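PDB 3MZ2: glycerophosphoryl diester phosphodiesterase from Parabacteroides distasonis, which probably hydrolyses glycerophosphodiesters, splitting them into an alcohol and glycerol 3-phosphate. Local coordinates for residues A[52-57]-A[126-131]; A[149-154]-A[158-163]. All coordinates share one frame; numbering follows the deposited sequence. Where two conformers were deposited one is given.

Interaction 1 lies within the helical shell, interaction 2 between that shell and the barrel strands. Interaction 1 is helix against helix, one indole from helix 122-129 filling the gap to helix 50-59; it is partly buried, with aromatic and aliphatic packing inward and a glutamate at the outer edge. Interaction 2 is helix against strand, a buried aliphatic contact between helix 144-153 and strand 160-164, with a looser, partly exposed end at M154 and Y159. Neither has a hydrogen bond across it. Their centres are 16 Å apart, yet they touch through helix 122-129 and the residue just after it: I126 packs against Y159, M154 and V160, and R130 meets Y159.

Interaction 1: A[52-57]-A[126-131]; sequences TFENTL and IRWARG
E54 and W128 stand with their CA atoms 9.6 Å apart, a separation between helices 50-59 and 122-129 that side chains must span, and W128 does most of the spanning. Its CG lies anti to the backbone N (chi1 174°), which sends the indole across to the other helix. There the far carbons of the six-membered ring reach three residues of 52-57: CH2 sits 3.6 Å from F53 CB and 3.7 Å from L57 CD1, while CZ2 comes 3.7 Å from E54 CG. The rings of F53 and W128 are inclined at 34°, with centroids 5.9 Å apart. E54 runs its methylene past the indole; its OE2 stays 3.9 Å from W128 NE1, and no hydrogen bond joins them. K132 makes a cation-pi contact with the same indole. With the indole cut back to a methyl group, as in an alanine here, the two helices would probably be left with a gap, and F53, L57 and the E54 methylene without their shared partner. On the barrel side, F53 and L57 also rest on strand 63-70, and A129 on strand 135-137. This is the packing of neighbouring helices around the outside of a TIM barrel.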
loop_
_atom_site.group_PDB
_atom_site.type_symbol
_atom_site.label_atom_id
_atom_site.label_comp_id
_atom_site.label_asym_id
_atom_site.label_seq_id
_atom_site.Cartn_x
_atom_site.Cartn_y
_atom_site.Cartn_z
ATOM N N THR A 52 5.660 -20.940 12.604
ATOM C CA THR A 52 6.492 -19.906 13.191
ATOM C C THR A 52 5.829 -19.193 14.358
ATOM O O THR A 52 6.493 -18.888 15.354
ATOM C CB THR A 52 6.908 -18.921 12.146
ATOM O OG1 THR A 52 7.399 -19.675 11.037
ATOM C CG2 THR A 52 7.998 -18.009 12.672
ATOM N N PHE A 53 4.525 -18.967 14.259
ATOM C CA PHE A 53 3.799 -18.379 15.375
ATOM C C PHE A 53 3.941 -19.269 16.605
ATOM O O PHE A 53 4.232 -18.788 17.717
ATOM C CB PHE A 53 2.288 -18.179 15.095
ATOM C CG PHE A 53 1.941 -17.501 13.792
ATOM C CD1 PHE A 53 2.763 -16.550 13.209
ATOM C CD2 PHE A 53 0.693 -17.770 13.200
ATOM C CE1 PHE A 53 2.374 -15.918 12.057
ATOM C CE2 PHE A 53 0.334 -17.186 12.002
ATOM C CZ PHE A 53 1.159 -16.263 11.420
ATOM N N GLU A 54 3.673 -20.563 16.417
ATOM C CA GLU A 54 3.732 -21.539 17.517
ATOM C C GLU A 54 5.138 -21.634 18.146
ATOM O O GLU A 54 5.296 -21.663 19.397
ATOM C CB GLU A 54 3.290 -22.914 16.997
ATOM C CG GLU A 54 1.855 -22.953 16.536
ATOM C CD GLU A 54 1.508 -24.112 15.583
ATOM O OE1 GLU A 54 2.327 -25.064 15.430
ATOM O OE2 GLU A 54 0.395 -24.047 14.985
ATOM N N ASN A 55 6.141 -21.698 17.285
ATOM C CA ASN A 55 7.541 -21.693 17.717
ATOM C C ASN A 55 7.862 -20.455 18.541
ATOM O O ASN A 55 8.425 -20.557 19.639
ATOM C CB ASN A 55 8.481 -21.755 16.510
ATOM C CG ASN A 55 9.949 -21.905 16.919
ATOM O OD1 ASN A 55 10.301 -22.869 17.602
ATOM N ND2 ASN A 55 10.804 -20.990 16.471
ATOM N N THR A 56 7.482 -19.287 18.068
ATOM C CA THR A 56 7.754 -18.083 18.838
ATOM C C THR A 56 7.124 -18.147 20.235
ATOM O O THR A 56 7.781 -17.830 21.198
ATOM C CB THR A 56 7.280 -16.811 18.109
ATOM O OG1 THR A 56 7.977 -16.685 16.867
ATOM C CG2 THR A 56 7.521 -15.521 18.921
ATOM N N LEU A 57 5.855 -18.529 20.351
ATOM C CA LEU A 57 5.228 -18.649 21.668
ATOM C C LEU A 57 5.883 -19.645 22.631
ATOM O O LEU A 57 5.756 -19.500 23.854
ATOM C CB LEU A 57 3.760 -18.977 21.537
ATOM C CG LEU A 57 2.906 -17.905 20.872
ATOM C CD1 LEU A 57 1.453 -18.309 21.017
ATOM C CD2 LEU A 57 3.141 -16.497 21.409
ATOM N N ILE A 126 -6.740 -16.903 12.753
ATOM C CA ILE A 126 -7.661 -16.294 13.701
ATOM C C ILE A 126 -8.193 -17.369 14.666
ATOM O O ILE A 126 -8.206 -17.160 15.884
ATOM C CB ILE A 126 -8.829 -15.573 12.960
ATOM C CG1 ILE A 126 -8.354 -14.304 12.265
ATOM C CG2 ILE A 126 -10.006 -15.176 13.907
ATOM C CD1 ILE A 126 -9.402 -13.735 11.378
ATOM N N ARG A 127 -8.632 -18.508 14.131
ATOM C CA ARG A 127 -9.155 -19.605 14.958
ATOM C C ARG A 127 -8.120 -20.093 15.970
ATOM O O ARG A 127 -8.430 -20.341 17.139
ATOM C CB ARG A 127 -9.609 -20.776 14.082
ATOM C CG ARG A 127 -10.872 -20.490 13.262
ATOM C CD ARG A 127 -11.566 -21.800 12.808
ATOM N NE ARG A 127 -11.782 -22.692 13.937
ATOM C CZ ARG A 127 -11.821 -24.015 13.846
ATOM N NH1 ARG A 127 -11.688 -24.596 12.661
ATOM N NH2 ARG A 127 -12.011 -24.751 14.938
ATOM N N TRP A 128 -6.879 -20.190 15.529
ATOM C CA TRP A 128 -5.760 -20.581 16.393
ATOM C C TRP A 128 -5.393 -19.534 17.427
ATOM O O TRP A 128 -5.062 -19.843 18.550
ATOM C CB TRP A 128 -4.545 -20.855 15.518
ATOM C CG TRP A 128 -3.296 -21.114 16.316
ATOM C CD1 TRP A 128 -2.921 -22.309 16.897
ATOM C CD2 TRP A 128 -2.303 -20.167 16.672
ATOM N NE1 TRP A 128 -1.732 -22.146 17.576
ATOM C CE2 TRP A 128 -1.342 -20.836 17.464
ATOM C CE3 TRP A 128 -2.117 -18.801 16.403
ATOM C CZ2 TRP A 128 -0.184 -20.180 17.961
ATOM C CZ3 TRP A 128 -0.984 -18.148 16.936
ATOM C CH2 TRP A 128 -0.053 -18.845 17.707
ATOM N N ALA A 129 -5.481 -18.275 17.052
ATOM C CA ALA A 129 -5.013 -17.204 17.927
ATOM C C ALA A 129 -5.912 -17.016 19.162
ATOM O O ALA A 129 -5.442 -16.541 20.196
ATOM C CB ALA A 129 -4.892 -15.901 17.140
ATOM N N ARG A 130 -7.202 -17.323 19.039
ATOM C CA ARG A 130 -8.164 -17.058 20.108
ATOM C C ARG A 130 -7.710 -17.743 21.400
ATOM O O ARG A 130 -7.586 -18.976 21.426
ATOM C CB ARG A 130 -9.545 -17.574 19.708
ATOM C CG ARG A 130 -10.705 -17.129 20.611
ATOM C CD ARG A 130 -12.008 -17.780 20.132
ATOM N NE ARG A 130 -13.136 -17.690 21.056
ATOM C CZ ARG A 130 -14.291 -18.328 20.859
ATOM N NH1 ARG A 130 -14.451 -19.088 19.778
ATOM N NH2 ARG A 130 -15.284 -18.200 21.733
ATOM N N GLY A 131 -7.467 -16.959 22.456
ATOM C CA GLY A 131 -7.019 -17.517 23.743
ATOM C C GLY A 131 -5.528 -17.740 23.882
ATOM O O GLY A 131 -5.063 -18.228 24.937
#

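Interaction 2: A[149-154]-A[158-163]; sequences QLITDM and PYVMIT
I151 and V160 face each other across the contact, their CA atoms 6.9 Å apart, where helix 144-153 passes over the beginning of strand 160-164. The tight part is entirely aliphatic. I151 sends its longer branch at the strand: CG1 lies anti to the carbonyl carbon (chi1 -64°) and the chain stays extended beyond it (chi2 169°), so that CD1 arrives between two residues of the strand that point the same way. That methyl group is 3.7 Å from V160 CG1 and 3.6 Å from I162 CG1, and the CD1 of I162 lies close to it as well. The CG1 of I151 adds a second touch on V160 CG1, at 3.8 Å, so the valine branch meets two successive carbons of the isoleucine. M161, between the two strand residues, points away from the helix.

Toward the end of the helix the fit is much slacker. M154 is a selenomethionine modelled in two conformers; in the one given, its side chain stays about 5.1 Å from 158-163, and its carbonyl O comes no nearer than 4.3 Å to Y159 OH, too far for a hydrogen bond. Both residues are partly exposed, and a tetraethylene glycol molecule, probably from the crystallisation liquor, lies near Y159.

The contact joins the helix and second strand of a beta-alpha-beta unit that starts at strand 135-137. L137 of that first strand packs on both I151 and V160, F182 of strand 182-185 touches I162, and helix 122-129 covers M154 and Y159 through I126.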
loop_
_atom_site.group_PDB
_atom_site.type_symbol
_atom_site.label_atom_id
_atom_site.label_comp_id
_atom_site.label_asym_id
_atom_site.label_seq_id
_atom_site.Cartn_x
_atom_site.Cartn_y
_atom_site.Cartn_z
ATOM N N GLN A 149 -15.706 -6.393 8.175
ATOM C CA GLN A 149 -16.809 -7.348 8.321
ATOM C C GLN A 149 -16.328 -8.703 8.848
ATOM O O GLN A 149 -17.028 -9.344 9.658
ATOM C CB GLN A 149 -17.522 -7.518 6.990
ATOM C CG GLN A 149 -18.316 -6.263 6.610
ATOM C CD GLN A 149 -18.689 -6.199 5.132
ATOM O OE1 GLN A 149 -18.147 -6.931 4.299
ATOM N NE2 GLN A 149 -19.621 -5.292 4.807
ATOM N N LEU A 150 -15.171 -9.173 8.402
ATOM C CA LEU A 150 -14.667 -10.472 8.864
ATOM C C LEU A 150 -14.456 -10.452 10.372
ATOM O O LEU A 150 -14.871 -11.353 11.066
ATOM C CB LEU A 150 -13.341 -10.836 8.194
ATOM C CG LEU A 150 -12.783 -12.229 8.555
ATOM C CD1 LEU A 150 -13.746 -13.344 8.199
ATOM C CD2 LEU A 150 -11.439 -12.433 7.834
ATOM N N ILE A 151 -13.781 -9.413 10.878
ATOM C CA ILE A 151 -13.504 -9.342 12.331
ATOM C C ILE A 151 -14.829 -9.219 13.140
ATOM O O ILE A 151 -15.036 -9.909 14.162
ATOM C CB ILE A 151 -12.577 -8.173 12.675
ATOM C CG1 ILE A 151 -11.222 -8.403 12.011
ATOM C CG2 ILE A 151 -12.380 -8.048 14.184
ATOM C CD1 ILE A 151 -10.266 -7.142 12.058
ATOM N N THR A 152 -15.749 -8.371 12.658
ATOM C CA THR A 152 -17.008 -8.151 13.307
ATOM C C THR A 152 -17.858 -9.409 13.304
ATOM O O THR A 152 -18.409 -9.811 14.336
ATOM C CB THR A 152 -17.787 -6.979 12.716
ATOM O OG1 THR A 152 -16.951 -5.822 12.773
ATOM C CG2 THR A 152 -19.106 -6.691 13.516
ATOM N N ASP A 153 -17.975 -10.036 12.129
ATOM C CA ASP A 153 -18.840 -11.234 11.980
ATOM C C ASP A 153 -18.347 -12.387 12.869
ATOM O O ASP A 153 -19.141 -13.183 13.368
ATOM C CB ASP A 153 -18.845 -11.756 10.540
ATOM C CG ASP A 153 -19.587 -10.827 9.525
ATOM O OD1 ASP A 153 -20.194 -9.794 9.886
ATOM O OD2 ASP A 153 -19.529 -11.173 8.330
HETATM N N MSE A 154 -17.036 -12.452 13.080
HETATM C CA MSE A 154 -16.362 -13.528 13.826
HETATM C C MSE A 154 -16.281 -13.212 15.320
HETATM O O MSE A 154 -15.803 -14.052 16.108
HETATM C CB MSE A 154 -14.923 -13.742 13.315
HETATM C CG MSE A 154 -14.831 -14.263 11.892
HETATM SE SE MSE A 154 -13.039 -14.772 11.386
HETATM C CE MSE A 154 -12.827 -16.338 12.550
ATOM N N PRO A 158 -11.541 -8.896 20.242
ATOM C CA PRO A 158 -10.548 -8.978 21.329
ATOM C C PRO A 158 -9.182 -9.546 20.970
ATOM O O PRO A 158 -8.279 -9.560 21.820
ATOM C CB PRO A 158 -11.227 -9.919 22.349
ATOM C CG PRO A 158 -12.700 -9.815 22.042
ATOM C CD PRO A 158 -12.788 -9.622 20.565
ATOM N N TYR A 159 -9.015 -10.076 19.759
ATOM C CA TYR A 159 -7.770 -10.738 19.396
ATOM C C TYR A 159 -7.304 -10.494 17.963
ATOM O O TYR A 159 -6.330 -11.105 17.529
ATOM C CB TYR A 159 -7.771 -12.245 19.713
ATOM C CG TYR A 159 -8.897 -13.043 19.119
ATOM C CD1 TYR A 159 -10.168 -13.075 19.734
ATOM C CD2 TYR A 159 -8.675 -13.918 18.027
ATOM C CE1 TYR A 159 -11.196 -13.817 19.188
ATOM C CE2 TYR A 159 -9.698 -14.676 17.507
ATOM C CZ TYR A 159 -10.954 -14.610 18.058
ATOM O OH TYR A 159 -11.955 -15.385 17.530
ATOM N N VAL A 160 -7.980 -9.629 17.230
ATOM C CA VAL A 160 -7.533 -9.281 15.863
ATOM C C VAL A 160 -7.588 -7.762 15.751
ATOM O O VAL A 160 -8.677 -7.173 15.740
ATOM C CB VAL A 160 -8.399 -9.957 14.784
ATOM C CG1 VAL A 160 -7.840 -9.650 13.344
ATOM C CG2 VAL A 160 -8.547 -11.460 15.012
HETATM N N MSE A 161 -6.418 -7.124 15.714
HETATM C CA MSE A 161 -6.285 -5.662 15.642
HETATM C C MSE A 161 -6.053 -5.255 14.203
HETATM O O MSE A 161 -5.613 -6.091 13.387
HETATM C CB MSE A 161 -5.102 -5.150 16.487
HETATM C CG MSE A 161 -5.331 -5.349 17.939
HETATM SE SE MSE A 161 -3.702 -5.164 19.002
HETATM C CE MSE A 161 -3.191 -3.313 18.591
ATOM N N ILE A 162 -6.283 -3.983 13.915
ATOM C CA ILE A 162 -6.145 -3.463 12.535
ATOM C C ILE A 162 -5.062 -2.387 12.506
ATOM O O ILE A 162 -5.089 -1.477 13.304
ATOM C CB ILE A 162 -7.478 -2.866 12.042
ATOM C CG1 ILE A 162 -8.601 -3.918 12.143
ATOM C CG2 ILE A 162 -7.337 -2.357 10.572
ATOM C CD1 ILE A 162 -10.044 -3.313 12.116
ATOM N N THR A 163 -4.116 -2.512 11.577
ATOM C CA THR A 163 -3.093 -1.502 11.386
ATOM C C THR A 163 -3.692 -0.408 10.535
ATOM O O THR A 163 -4.278 -0.682 9.486
ATOM C CB THR A 163 -1.838 -2.064 10.684
ATOM O OG1 THR A 163 -1.307 -3.112 11.477
ATOM C CG2 THR A 163 -0.767 -0.927 10.550
#